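Long-range contacts in peptidoglycan-recognition protein-SD (Drosophila melanogaster, PDB 2RKQ), which recognises bacterial peptidoglycan in the fly's innate immune defence and activates the Toll pathway: residues G17-M22 against P83-A88; P3-A8 against N74-E79; W10-P15 against N51-Q56; I31-G36 against G104-R109. One frame throughout, in Å; residues are numbered along the deposited sequence. Where two conformers were deposited one is given.

Contact 1 (G17-M22 against P83-A88); sequences GAIDSM and PSQRGA
Asp20 and Arg86 run side by side and point the same way. Their ends close in a salt bridge, Asp20 OD2 to Arg86 NH1 at 2.8 Å. The carboxylate is turned 60° from the guanidinium plane, and Asp20 CB lies over one guanidinium face, offset toward the rim. On the same guanidinium, NH2 donates to a water that in turn donates to Ser21 O, which ties the arginine to the backbone one residue further on. Replacing Arg86 by an alanine would probably leave the Asp20 carboxylate without this mate and the water without the NH2 donor. Met22 packs on the backbone of Arg86: its CG rests 3.5 Å from Arg86 CA, and the chain then bends at chi3 (-67°), bringing CE to 3.3 Å from Pro83 O and close to Gln85 O. Ile19 CG2 lies 3.2 Å from Arg86 O and against Gln85 CB. The two loops that meet here, one between strands 4-5 and 26-33 and the other between 77-79 and 97-102 of the amidase-type fold, are joined by a single beta bridge centred on Ser21 and Gln85. Arg86 N donates to Asp20 O at 2.8 Å, and Met22 N donates to Ser84 O at 2.9 Å. Ser21 CA makes a CA-H...O contact to the same Ser84 O. Behind this layer, Arg81 NH1 binds Arg86 O, Ser82 OG takes the N-H of Ser84, and Ser63 OG pairs with Ala18 O, beside the side chain of Ile19.

Contact 2 (P3-A8 against N74-E79); sequences PIVTRA and NGKVYE
Val5 and Tyr78 are partners in a parallel edge pairing, where the short, weakly bonded strand 4-5 lies against strand 77-79 at the border of the mixed sheet of the amidase-type fold. Val5 N donates to Val77 O at 2.7 Å, and Glu79 N donates to Val5 O at 2.8 Å, so Val5 is held through both its N-H and its C=O. A water extends the pairing beyond Val5, giving to Pro3 O and accepting from Val77 N. The Val5 and Tyr78 side chains lie side by side and point the same way. CB of Val5 touches Tyr78 CD2 at 3.5 Å, and CG1, anti to the backbone N (chi1 -179°), meets the same atom, while CG2 stands over a ring face in a CH-pi contact 4.2 Å from the centroid. Across the sheet from this pair, Ile4 CD1 meets Val77 CG1 at 3.6 Å, and Ile4 CG2 packs on Glu79 CB. Glu79 reaches out with an extended chain, and its OE1 accepts Arg7 N at 3.0 Å on the anti side of the carboxylate. Thr6 CA and CB lie against the same oxygen. The Arg7 guanidinium goes elsewhere, to a salt bridge with Asp64. At the other end, Asn74 OD1 takes Lys76 N in an Asx turn, and Asn74 ND2 donates to Tyr78 OH. Helix 113-128 packs on the Ile4 and Val77 face through Leu122; on the other face helix 42-58 lies against Tyr78 through Cys45 and Met49, and Trp10 against Val5.

Contact 3 (W10-P15 against N51-Q56); sequences WNAKPP and NLQNFQ
The backbone of Lys13 meets helix 42-58 only through the side chain of Gln53: the nearest CA atoms, those of Ala12 and Gln53, are still 7.7 Å apart. The Gln53 primary amide binds both the backbone N-H and the backbone C=O of Lys13. OE1 accepts Lys13 N at 2.9 Å, its donor somewhat tilted from the carbonyl plane, and NE2 donates to Lys13 O at 2.8 Å. This two-bond clasp needs length, and the side chain supplies it: CG stands anti to the backbone N (chi1 -178°) and CD continues the extended line (chi2 -177°), which carries the amide clear of the helix. In this way the loop leading from strand 4-5 toward strand 26-33 is fastened to the flank of helix 42-58, one of the helices packed on the central sheet of the amidase-type fold. The Trp10 ring closes in beside the amide, with CZ3 3.5 Å from Gln53 OE1 and CH2 near Gln53 CD, the ring and amide planes 55° apart. Ala12 CB covers one face of the indole toward its rim, and Ala12 CA lies 3.6 Å from Gln53 OE1. The glutamine amide is therefore lodged among Trp10, Ala12 and Lys13. Lys13 CB also packs on Gln53 OE1, and further out its CD passes 4.0 Å from Asn54 ND2, the two side chains crossing at about a right angle. Gln53 NE2 has a second acceptor in Asp64, and Lys13 O a second donor in Arg7 NH2. Trp10 NE1 is bonded to Glu79 O, and Trp10 O to Arg50 NH1 on the same helix.

Contact 4 (I31-G36 against G104-R109); sequences IAHTAG and GNFEER
His33 ends strand 26-33 of the amidase-type fold, packs against the loop that follows strand 97-102, and is probably the counterpart of a zinc-binding histidine of catalytic relatives; Ser149 OG bonds its backbone N. Its CG lies between the backbone N and the carbonyl carbon (chi1 73°), and the ring edge meets that loop: CD2 is 3.0 Å from Phe106 N, which lies in the ring plane. Ala35 CA stands over the centre of one imidazole face, and His33 CB touches the edge of the Phe106 ring at CD1. NE2 is buried here without a polar partner in the model. Thr34 OG1 accepts Gly104 N at 2.9 Å in an almost straight bond (178°), and Ala35 N donates to Gly104 O. Asn105 points its CG anti to the backbone N (chi1 -171°) and runs beside His33. Its ND2 donates to Ala35 O at 3.0 Å, and its OD1 takes Glu107 N in an Asx turn. An alanine in place of Asn105 would probably leave Ala35 O and Glu107 N without these mates and the turn less firmly held. Beyond the side chains, a water donates to Gly36 O and accepts a weak bond from Asn105 N at 3.2 Å.

How the contacts relate
Contacts 2 and 3 are the close pair, with centres 13 Å apart: the bonds from Trp10 to Glu79 and from Arg7 to Lys13 join strand edge and loop, and helix 42-58 comes in through Gln53, whose NE2 packs 3.3 Å from Arg7 NH2. Contact 1 continues the same N-terminal loop and lies about 15 Å from contact 3, centre to centre, without further touch. Contact 4 lies on the opposite side of the chain's centre from contact 1, about 23 Å away between centres. It reaches contact 3 through Leu52 CD2 and Thr34 CG2, 3.7 Å apart, and shares the sheet with contact 2. Through His33, contact 4 probably marks the place of the zinc site of amidase relatives.

Contact 1 (G17-M22 against P83-A88)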
loop_
_atom_site.group_PDB
_atom_site.type_symbol
_atom_site.label_atom_id
_atom_site.label_comp_id
_atom_site.label_asym_id
_atom_site.label_seq_id
_atom_site.Cartn_x
_atom_site.Cartn_y
_atom_site.Cartn_z
ATOM N N GLY A 17 -19.081 -1.816 -5.023
ATOM C CA GLY A 17 -18.728 -2.052 -6.397
ATOM C C GLY A 17 -17.921 -3.322 -6.434
ATOM O O GLY A 17 -17.178 -3.636 -5.497
ATOM N N ALA A 18 -18.059 -4.036 -7.539
ATOM C CA ALA A 18 -17.308 -5.246 -7.782
ATOM C C ALA A 18 -15.852 -4.906 -7.918
ATOM O O ALA A 18 -15.479 -3.809 -8.356
ATOM C CB ALA A 18 -17.809 -5.921 -9.056
ATOM N N ILE A 19 -15.023 -5.854 -7.505
ATOM C CA ILE A 19 -13.605 -5.741 -7.729
ATOM C C ILE A 19 -13.156 -7.014 -8.414
ATOM O O ILE A 19 -13.512 -8.105 -7.976
ATOM C CB ILE A 19 -12.845 -5.537 -6.417
ATOM C CG1 ILE A 19 -13.248 -4.212 -5.763
ATOM C CG2 ILE A 19 -11.344 -5.485 -6.692
ATOM C CD1 ILE A 19 -12.812 -4.108 -4.313
ATOM N N ASP A 20 -12.377 -6.868 -9.479
ATOM C CA ASP A 20 -11.839 -8.033 -10.178
ATOM C C ASP A 20 -10.905 -8.840 -9.287
ATOM O O ASP A 20 -10.261 -8.284 -8.403
ATOM C CB ASP A 20 -11.125 -7.601 -11.454
ATOM C CG ASP A 20 -12.100 -7.271 -12.580
ATOM O OD1 ASP A 20 -13.093 -8.016 -12.750
ATOM O OD2 ASP A 20 -11.873 -6.263 -13.275
ATOM N N SER A 21 -10.842 -10.150 -9.508
ATOM C CA SER A 21 -9.977 -11.020 -8.715
ATOM C C SER A 21 -8.539 -11.058 -9.241
ATOM O O SER A 21 -8.270 -10.754 -10.414
ATOM C CB SER A 21 -10.550 -12.435 -8.696
ATOM O OG SER A 21 -10.551 -12.969 -10.001
ATOM N N MET A 22 -7.617 -11.425 -8.359
ATOM C CA MET A 22 -6.232 -11.692 -8.756
ATOM C C MET A 22 -5.819 -13.024 -8.184
ATOM O O MET A 22 -6.317 -13.426 -7.138
ATOM C CB MET A 22 -5.275 -10.644 -8.209
ATOM C CG MET A 22 -5.525 -9.266 -8.699
ATOM S SD MET A 22 -4.092 -8.229 -8.368
ATOM C CE MET A 22 -4.037 -8.093 -6.588
ATOM N N PRO A 83 -5.586 -9.399 -0.834
ATOM C CA PRO A 83 -4.630 -9.653 -1.898
ATOM C C PRO A 83 -5.199 -10.366 -3.121
ATOM O O PRO A 83 -4.589 -10.284 -4.190
ATOM C CB PRO A 83 -3.572 -10.526 -1.211
ATOM C CG PRO A 83 -3.662 -10.133 0.219
ATOM C CD PRO A 83 -5.111 -9.942 0.458
ATOM N N SER A 84 -6.333 -11.062 -2.981
ATOM C CA SER A 84 -6.960 -11.688 -4.152
ATOM C C SER A 84 -7.949 -10.772 -4.857
ATOM O O SER A 84 -8.716 -11.215 -5.720
ATOM C CB SER A 84 -7.670 -13.016 -3.821
ATOM O OG SER A 84 -7.092 -13.709 -2.742
ATOM N N GLN A 85 -7.961 -9.501 -4.465
ATOM C CA GLN A 85 -8.762 -8.494 -5.158
ATOM C C GLN A 85 -7.804 -7.520 -5.818
ATOM O O GLN A 85 -6.924 -6.976 -5.158
ATOM C CB GLN A 85 -9.673 -7.727 -4.177
ATOM C CG GLN A 85 -10.806 -8.569 -3.621
ATOM C CD GLN A 85 -11.607 -7.855 -2.543
ATOM O OE1 GLN A 85 -12.848 -7.949 -2.507
ATOM N NE2 GLN A 85 -10.923 -7.196 -1.625
ATOM N N ARG A 86 -7.998 -7.271 -7.107
ATOM C CA ARG A 86 -7.172 -6.299 -7.818
ATOM C C ARG A 86 -7.213 -4.957 -7.101
ATOM O O ARG A 86 -8.260 -4.549 -6.582
ATOM C CB ARG A 86 -7.679 -6.156 -9.255
ATOM C CG ARG A 86 -6.750 -5.337 -10.124
ATOM C CD ARG A 86 -7.372 -5.105 -11.492
ATOM N NE ARG A 86 -7.382 -6.332 -12.279
ATOM C CZ ARG A 86 -8.221 -6.607 -13.272
ATOM N NH1 ARG A 86 -9.188 -5.757 -13.610
ATOM N NH2 ARG A 86 -8.102 -7.761 -13.912
ATOM N N GLY A 87 -6.064 -4.293 -7.024
ATOM C CA GLY A 87 -6.012 -2.953 -6.462
ATOM C C GLY A 87 -6.452 -1.907 -7.463
ATOM O O GLY A 87 -6.800 -2.224 -8.604
ATOM N N ALA A 88 -6.473 -0.660 -7.006
ATOM C CA ALA A 88 -6.804 0.477 -7.860
ATOM C C ALA A 88 -5.783 1.553 -7.560
ATOM O O ALA A 88 -6.027 2.470 -6.764
ATOM C CB ALA A 88 -8.224 0.975 -7.590
HETATM O O HOH W 1 -6.656 -9.020 -11.967
#

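Contact 2 (P3-A8 against N74-E79)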
loop_
_atom_site.group_PDB
_atom_site.type_symbol
_atom_site.label_atom_id
_atom_site.label_comp_id
_atom_site.label_asym_id
_atom_site.label_seq_id
_atom_site.Cartn_x
_atom_site.Cartn_y
_atom_site.Cartn_z
ATOM N N PRO A 3 1.537 -7.233 13.259
ATOM C CA PRO A 3 0.102 -7.205 13.409
ATOM C C PRO A 3 -0.533 -6.371 12.304
ATOM O O PRO A 3 0.111 -5.491 11.720
ATOM C CB PRO A 3 -0.131 -6.571 14.792
ATOM C CG PRO A 3 1.194 -6.401 15.418
ATOM C CD PRO A 3 2.240 -6.531 14.348
ATOM N N ILE A 4 -1.774 -6.707 12.000
ATOM C CA ILE A 4 -2.532 -6.005 10.970
ATOM C C ILE A 4 -3.751 -5.406 11.655
ATOM O O ILE A 4 -4.469 -6.097 12.381
ATOM C CB ILE A 4 -2.989 -6.962 9.842
ATOM C CG1 ILE A 4 -1.795 -7.672 9.174
ATOM C CG2 ILE A 4 -3.859 -6.216 8.787
ATOM C CD1 ILE A 4 -0.783 -6.727 8.546
ATOM N N VAL A 5 -3.967 -4.109 11.454
ATOM C CA VAL A 5 -5.225 -3.494 11.860
ATOM C C VAL A 5 -6.246 -3.845 10.792
ATOM O O VAL A 5 -6.233 -3.286 9.688
ATOM C CB VAL A 5 -5.100 -1.980 11.986
ATOM C CG1 VAL A 5 -6.441 -1.368 12.429
ATOM C CG2 VAL A 5 -3.976 -1.595 12.962
ATOM N N THR A 6 -7.115 -4.790 11.112
ATOM C CA THR A 6 -8.071 -5.280 10.140
ATOM C C THR A 6 -9.089 -4.212 9.805
ATOM O O THR A 6 -9.239 -3.216 10.519
ATOM C CB THR A 6 -8.815 -6.500 10.652
ATOM O OG1 THR A 6 -9.565 -6.140 11.815
ATOM C CG2 THR A 6 -7.843 -7.640 10.966
ATOM N N ARG A 7 -9.781 -4.430 8.694
ATOM C CA ARG A 7 -10.794 -3.492 8.248
ATOM C C ARG A 7 -11.763 -3.156 9.370
ATOM O O ARG A 7 -12.093 -1.996 9.577
ATOM C CB ARG A 7 -11.550 -4.066 7.050
ATOM C CG ARG A 7 -10.690 -4.278 5.794
ATOM C CD ARG A 7 -11.540 -4.833 4.667
ATOM N NE ARG A 7 -12.469 -3.822 4.147
ATOM C CZ ARG A 7 -12.226 -3.069 3.068
ATOM N NH1 ARG A 7 -11.082 -3.175 2.404
ATOM N NH2 ARG A 7 -13.137 -2.196 2.648
ATOM N N ALA A 8 -12.223 -4.170 10.108
ATOM C CA ALA A 8 -13.168 -3.903 11.200
ATOM C C ALA A 8 -12.555 -3.002 12.273
ATOM O O ALA A 8 -13.231 -2.134 12.847
ATOM C CB ALA A 8 -13.661 -5.207 11.820
ATOM N N ASN A 74 2.425 5.993 12.772
ATOM C CA ASN A 74 2.488 5.286 14.056
ATOM C C ASN A 74 3.101 3.891 13.950
ATOM O O ASN A 74 3.181 3.154 14.948
ATOM C CB ASN A 74 1.083 5.147 14.646
ATOM C CG ASN A 74 0.138 4.350 13.741
ATOM O OD1 ASN A 74 0.453 4.033 12.585
ATOM N ND2 ASN A 74 -1.039 4.014 14.283
ATOM N N GLY A 75 3.483 3.508 12.727
ATOM C CA GLY A 75 4.103 2.207 12.494
ATOM C C GLY A 75 3.136 1.052 12.318
ATOM O O GLY A 75 3.570 -0.096 12.208
ATOM N N LYS A 76 1.839 1.345 12.294
ATOM C CA LYS A 76 0.829 0.288 12.175
ATOM C C LYS A 76 0.476 0.025 10.729
ATOM O O LYS A 76 0.472 0.934 9.899
ATOM C CB LYS A 76 -0.426 0.639 12.967
ATOM C CG LYS A 76 -0.201 0.497 14.471
ATOM C CD LYS A 76 -1.494 0.584 15.254
ATOM C CE LYS A 76 -1.256 0.223 16.726
ATOM N NZ LYS A 76 -2.518 0.191 17.476
ATOM N N VAL A 77 0.159 -1.236 10.451
ATOM C CA VAL A 77 -0.213 -1.672 9.110
ATOM C C VAL A 77 -1.715 -1.888 9.121
ATOM O O VAL A 77 -2.225 -2.630 9.956
ATOM C CB VAL A 77 0.455 -2.988 8.728
ATOM C CG1 VAL A 77 -0.048 -3.438 7.350
ATOM C CG2 VAL A 77 1.987 -2.850 8.758
ATOM N N TYR A 78 -2.405 -1.186 8.220
ATOM C CA TYR A 78 -3.863 -1.258 8.094
ATOM C C TYR A 78 -4.245 -2.065 6.871
ATOM O O TYR A 78 -3.696 -1.887 5.779
ATOM C CB TYR A 78 -4.462 0.148 8.005
ATOM C CG TYR A 78 -4.201 0.962 9.232
ATOM C CD1 TYR A 78 -2.975 1.598 9.411
ATOM C CD2 TYR A 78 -5.164 1.079 10.225
ATOM C CE1 TYR A 78 -2.697 2.323 10.561
ATOM C CE2 TYR A 78 -4.909 1.801 11.396
ATOM C CZ TYR A 78 -3.666 2.421 11.556
ATOM O OH TYR A 78 -3.389 3.130 12.708
ATOM N N GLU A 79 -5.207 -2.946 7.056
ATOM C CA GLU A 79 -5.710 -3.778 5.978
ATOM C C GLU A 79 -6.627 -3.009 5.026
ATOM O O GLU A 79 -7.547 -2.319 5.471
ATOM C CB GLU A 79 -6.516 -4.919 6.575
ATOM C CG GLU A 79 -7.079 -5.852 5.534
ATOM C CD GLU A 79 -7.923 -6.950 6.146
ATOM O OE1 GLU A 79 -8.520 -6.742 7.233
ATOM O OE2 GLU A 79 -7.986 -8.018 5.506
HETATM O O HOH W 2 0.883 -3.148 12.449
#

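Contact 3 (W10-P15 against N51-Q56)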
loop_
_atom_site.group_PDB
_atom_site.type_symbol
_atom_site.label_atom_id
_atom_site.label_comp_id
_atom_site.label_asym_id
_atom_site.label_seq_id
_atom_site.Cartn_x
_atom_site.Cartn_y
_atom_site.Cartn_z
ATOM N N TRP A 10 -10.374 -0.634 11.945
ATOM C CA TRP A 10 -10.413 0.768 11.588
ATOM C C TRP A 10 -11.777 1.261 11.120
ATOM O O TRP A 10 -11.907 2.374 10.613
ATOM C CB TRP A 10 -9.284 1.161 10.620
ATOM C CG TRP A 10 -9.192 0.464 9.272
ATOM C CD1 TRP A 10 -8.456 -0.645 8.974
ATOM C CD2 TRP A 10 -9.716 0.946 8.026
ATOM N NE1 TRP A 10 -8.537 -0.926 7.621
ATOM C CE2 TRP A 10 -9.311 0.032 7.021
ATOM C CE3 TRP A 10 -10.515 2.049 7.661
ATOM C CZ2 TRP A 10 -9.660 0.183 5.685
ATOM C CZ3 TRP A 10 -10.856 2.203 6.324
ATOM C CH2 TRP A 10 -10.426 1.276 5.346
ATOM N N ASN A 11 -12.790 0.430 11.332
ATOM C CA ASN A 11 -14.176 0.769 11.018
ATOM C C ASN A 11 -14.342 1.135 9.552
ATOM O O ASN A 11 -15.008 2.116 9.201
ATOM C CB ASN A 11 -14.698 1.879 11.944
ATOM C CG ASN A 11 -16.195 2.037 11.868
ATOM O OD1 ASN A 11 -16.932 1.055 11.682
ATOM N ND2 ASN A 11 -16.660 3.275 11.985
ATOM N N ALA A 12 -13.726 0.329 8.696
ATOM C CA ALA A 12 -13.867 0.478 7.258
ATOM C C ALA A 12 -15.308 0.343 6.819
ATOM O O ALA A 12 -16.079 -0.384 7.444
ATOM C CB ALA A 12 -13.034 -0.600 6.563
ATOM N N LYS A 13 -15.655 1.009 5.729
ATOM C CA LYS A 13 -16.856 0.652 4.986
ATOM C C LYS A 13 -16.533 -0.553 4.114
ATOM O O LYS A 13 -15.383 -0.768 3.727
ATOM C CB LYS A 13 -17.336 1.829 4.148
ATOM C CG LYS A 13 -17.695 3.019 5.038
ATOM C CD LYS A 13 -18.542 4.062 4.363
ATOM C CE LYS A 13 -18.991 5.107 5.408
ATOM N NZ LYS A 13 -20.069 4.614 6.350
ATOM N N PRO A 14 -17.542 -1.373 3.804
ATOM C CA PRO A 14 -17.287 -2.436 2.833
ATOM C C PRO A 14 -17.171 -1.848 1.441
ATOM O O PRO A 14 -17.595 -0.712 1.218
ATOM C CB PRO A 14 -18.558 -3.288 2.920
ATOM C CG PRO A 14 -19.601 -2.295 3.297
ATOM C CD PRO A 14 -18.938 -1.377 4.281
ATOM N N PRO A 15 -16.576 -2.607 0.501
ATOM C CA PRO A 15 -16.554 -2.129 -0.868
ATOM C C PRO A 15 -17.955 -1.861 -1.388
ATOM O O PRO A 15 -18.902 -2.499 -0.951
ATOM C CB PRO A 15 -15.937 -3.306 -1.631
ATOM C CG PRO A 15 -15.084 -3.963 -0.638
ATOM C CD PRO A 15 -15.886 -3.905 0.633
ATOM N N ASN A 51 -10.822 8.467 6.017
ATOM C CA ASN A 51 -10.914 9.604 5.114
ATOM C C ASN A 51 -10.409 9.249 3.727
ATOM O O ASN A 51 -11.004 9.651 2.729
ATOM C CB ASN A 51 -10.178 10.821 5.674
ATOM C CG ASN A 51 -10.850 11.380 6.909
ATOM O OD1 ASN A 51 -11.977 11.023 7.230
ATOM N ND2 ASN A 51 -10.146 12.261 7.615
ATOM N N LEU A 52 -9.331 8.478 3.657
ATOM C CA LEU A 52 -8.824 8.036 2.369
ATOM C C LEU A 52 -9.806 7.100 1.686
ATOM O O LEU A 52 -10.081 7.252 0.496
ATOM C CB LEU A 52 -7.464 7.355 2.492
ATOM C CG LEU A 52 -6.849 6.998 1.138
ATOM C CD1 LEU A 52 -6.647 8.228 0.236
ATOM C CD2 LEU A 52 -5.544 6.261 1.354
ATOM N N GLN A 53 -10.318 6.117 2.416
ATOM C CA GLN A 53 -11.304 5.243 1.814
ATOM C C GLN A 53 -12.466 6.047 1.284
ATOM O O GLN A 53 -12.892 5.820 0.160
ATOM C CB GLN A 53 -11.809 4.217 2.818
ATOM C CG GLN A 53 -12.803 3.272 2.183
ATOM C CD GLN A 53 -13.398 2.270 3.134
ATOM O OE1 GLN A 53 -13.721 2.589 4.285
ATOM N NE2 GLN A 53 -13.570 1.042 2.652
ATOM N N ASN A 54 -12.987 6.957 2.104
ATOM C CA ASN A 54 -14.161 7.738 1.710
ATOM C C ASN A 54 -13.859 8.623 0.503
ATOM O O ASN A 54 -14.698 8.752 -0.396
ATOM C CB ASN A 54 -14.659 8.625 2.854
ATOM C CG ASN A 54 -15.212 7.850 4.051
ATOM O OD1 ASN A 54 -15.381 8.436 5.131
ATOM N ND2 ASN A 54 -15.493 6.565 3.890
ATOM N N PHE A 55 -12.681 9.237 0.472
ATOM C CA PHE A 55 -12.293 10.059 -0.672
ATOM C C PHE A 55 -12.193 9.220 -1.940
ATOM O O PHE A 55 -12.729 9.583 -2.988
ATOM C CB PHE A 55 -10.953 10.757 -0.433
ATOM C CG PHE A 55 -10.471 11.561 -1.614
ATOM C CD1 PHE A 55 -9.551 11.023 -2.516
ATOM C CD2 PHE A 55 -10.947 12.855 -1.826
ATOM C CE1 PHE A 55 -9.110 11.761 -3.615
ATOM C CE2 PHE A 55 -10.507 13.603 -2.926
ATOM C CZ PHE A 55 -9.586 13.048 -3.818
ATOM N N GLN A 56 -11.493 8.096 -1.860
ATOM C CA GLN A 56 -11.312 7.269 -3.047
ATOM C C GLN A 56 -12.627 6.675 -3.545
ATOM O O GLN A 56 -12.859 6.575 -4.756
ATOM C CB GLN A 56 -10.296 6.166 -2.772
ATOM C CG GLN A 56 -8.915 6.742 -2.516
ATOM C CD GLN A 56 -7.829 5.720 -2.678
ATOM O OE1 GLN A 56 -6.867 5.926 -3.436
ATOM N NE2 GLN A 56 -7.990 4.600 -2.028
#

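Contact 4 (I31-G36 against G104-R109)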
loop_
_atom_site.group_PDB
_atom_site.type_symbol
_atom_site.label_atom_id
_atom_site.label_comp_id
_atom_site.label_asym_id
_atom_site.label_seq_id
_atom_site.Cartn_x
_atom_site.Cartn_y
_atom_site.Cartn_z
ATOM N N ILE A 31 5.095 -0.004 -3.969
ATOM C CA ILE A 31 5.110 0.913 -2.847
ATOM C C ILE A 31 4.670 2.304 -3.288
ATOM O O ILE A 31 5.259 2.909 -4.199
ATOM C CB ILE A 31 6.508 1.005 -2.211
ATOM C CG1 ILE A 31 7.054 -0.392 -1.871
ATOM C CG2 ILE A 31 6.478 1.908 -0.966
ATOM C CD1 ILE A 31 6.164 -1.202 -0.918
ATOM N N ALA A 32 3.641 2.800 -2.610
ATOM C CA ALA A 32 3.072 4.119 -2.850
ATOM C C ALA A 32 3.116 4.979 -1.599
ATOM O O ALA A 32 3.409 4.498 -0.509
ATOM C CB ALA A 32 1.624 3.973 -3.326
ATOM N N HIS A 33 2.885 6.278 -1.776
ATOM C CA HIS A 33 2.459 7.113 -0.658
ATOM C C HIS A 33 1.075 7.655 -0.963
ATOM O O HIS A 33 0.632 7.647 -2.118
ATOM C CB HIS A 33 3.486 8.202 -0.277
ATOM C CG HIS A 33 3.608 9.372 -1.219
ATOM N ND1 HIS A 33 3.015 9.462 -2.462
ATOM C CD2 HIS A 33 4.328 10.512 -1.066
ATOM C CE1 HIS A 33 3.344 10.625 -3.018
ATOM N NE2 HIS A 33 4.143 11.269 -2.194
ATOM N N THR A 34 0.388 8.089 0.081
ATOM C CA THR A 34 -0.962 8.625 -0.120
ATOM C C THR A 34 -0.913 10.069 -0.573
ATOM O O THR A 34 -1.900 10.581 -1.125
ATOM C CB THR A 34 -1.810 8.522 1.144
ATOM O OG1 THR A 34 -1.183 9.255 2.200
ATOM C CG2 THR A 34 -1.956 7.085 1.552
ATOM N N ALA A 35 0.232 10.709 -0.315
ATOM C CA ALA A 35 0.562 12.079 -0.734
ATOM C C ALA A 35 -0.093 13.154 0.113
ATOM O O ALA A 35 0.139 14.347 -0.107
ATOM C CB ALA A 35 0.276 12.299 -2.231
ATOM N N GLY A 36 -0.888 12.736 1.090
ATOM C CA GLY A 36 -1.603 13.688 1.947
ATOM C C GLY A 36 -0.887 13.904 3.258
ATOM O O GLY A 36 0.341 13.774 3.347
ATOM N N GLY A 104 0.964 9.497 4.172
ATOM C CA GLY A 104 1.765 10.719 4.230
ATOM C C GLY A 104 2.356 11.092 2.892
ATOM O O GLY A 104 2.030 10.489 1.870
ATOM N N ASN A 105 3.240 12.091 2.910
ATOM C CA ASN A 105 3.886 12.558 1.706
ATOM C C ASN A 105 5.384 12.495 1.911
ATOM O O ASN A 105 5.943 13.192 2.770
ATOM C CB ASN A 105 3.452 13.977 1.337
ATOM C CG ASN A 105 3.946 14.381 -0.036
ATOM O OD1 ASN A 105 5.143 14.310 -0.326
ATOM N ND2 ASN A 105 3.024 14.758 -0.901
ATOM N N PHE A 106 6.029 11.651 1.120
ATOM C CA PHE A 106 7.438 11.352 1.342
ATOM C C PHE A 106 8.309 11.783 0.184
ATOM O O PHE A 106 9.322 11.160 -0.130
ATOM C CB PHE A 106 7.561 9.878 1.738
ATOM C CG PHE A 106 6.718 9.559 2.914
ATOM C CD1 PHE A 106 5.523 8.853 2.783
ATOM C CD2 PHE A 106 7.044 10.099 4.147
ATOM C CE1 PHE A 106 4.719 8.639 3.894
ATOM C CE2 PHE A 106 6.256 9.896 5.251
ATOM C CZ PHE A 106 5.082 9.166 5.131
ATOM N N GLU A 107 7.906 12.901 -0.424
ATOM C CA GLU A 107 8.713 13.525 -1.459
ATOM C C GLU A 107 10.011 14.026 -0.849
ATOM O O GLU A 107 11.085 13.852 -1.431
ATOM C CB GLU A 107 7.965 14.696 -2.093
ATOM C CG GLU A 107 6.994 14.299 -3.177
ATOM C CD GLU A 107 7.667 14.113 -4.541
ATOM O OE1 GLU A 107 7.285 14.851 -5.476
ATOM O OE2 GLU A 107 8.581 13.270 -4.687
ATOM N N GLU A 108 9.922 14.635 0.329
ATOM C CA GLU A 108 11.098 15.340 0.840
ATOM C C GLU A 108 11.698 14.801 2.100
ATOM O O GLU A 108 12.847 15.108 2.411
ATOM C CB GLU A 108 10.790 16.815 0.972
ATOM C CG GLU A 108 10.761 17.412 -0.408
ATOM C CD GLU A 108 10.190 18.765 -0.424
ATOM O OE1 GLU A 108 10.431 19.496 0.555
ATOM O OE2 GLU A 108 9.504 19.099 -1.420
ATOM N N ARG A 109 10.927 14.003 2.828
ATOM C CA ARG A 109 11.462 13.302 3.969
ATOM C C ARG A 109 10.967 11.867 3.923
ATOM O O ARG A 109 9.902 11.593 3.347
ATOM C CB ARG A 109 11.041 13.991 5.270
ATOM C CG ARG A 109 9.588 13.830 5.641
ATOM C CD ARG A 109 9.254 14.581 6.940
ATOM N NE ARG A 109 9.885 13.998 8.126
ATOM C CZ ARG A 109 9.986 14.613 9.302
ATOM N NH1 ARG A 109 9.499 15.844 9.462
ATOM N NH2 ARG A 109 10.578 14.001 10.321
HETATM O O HOH W 3 2.709 14.647 4.832
#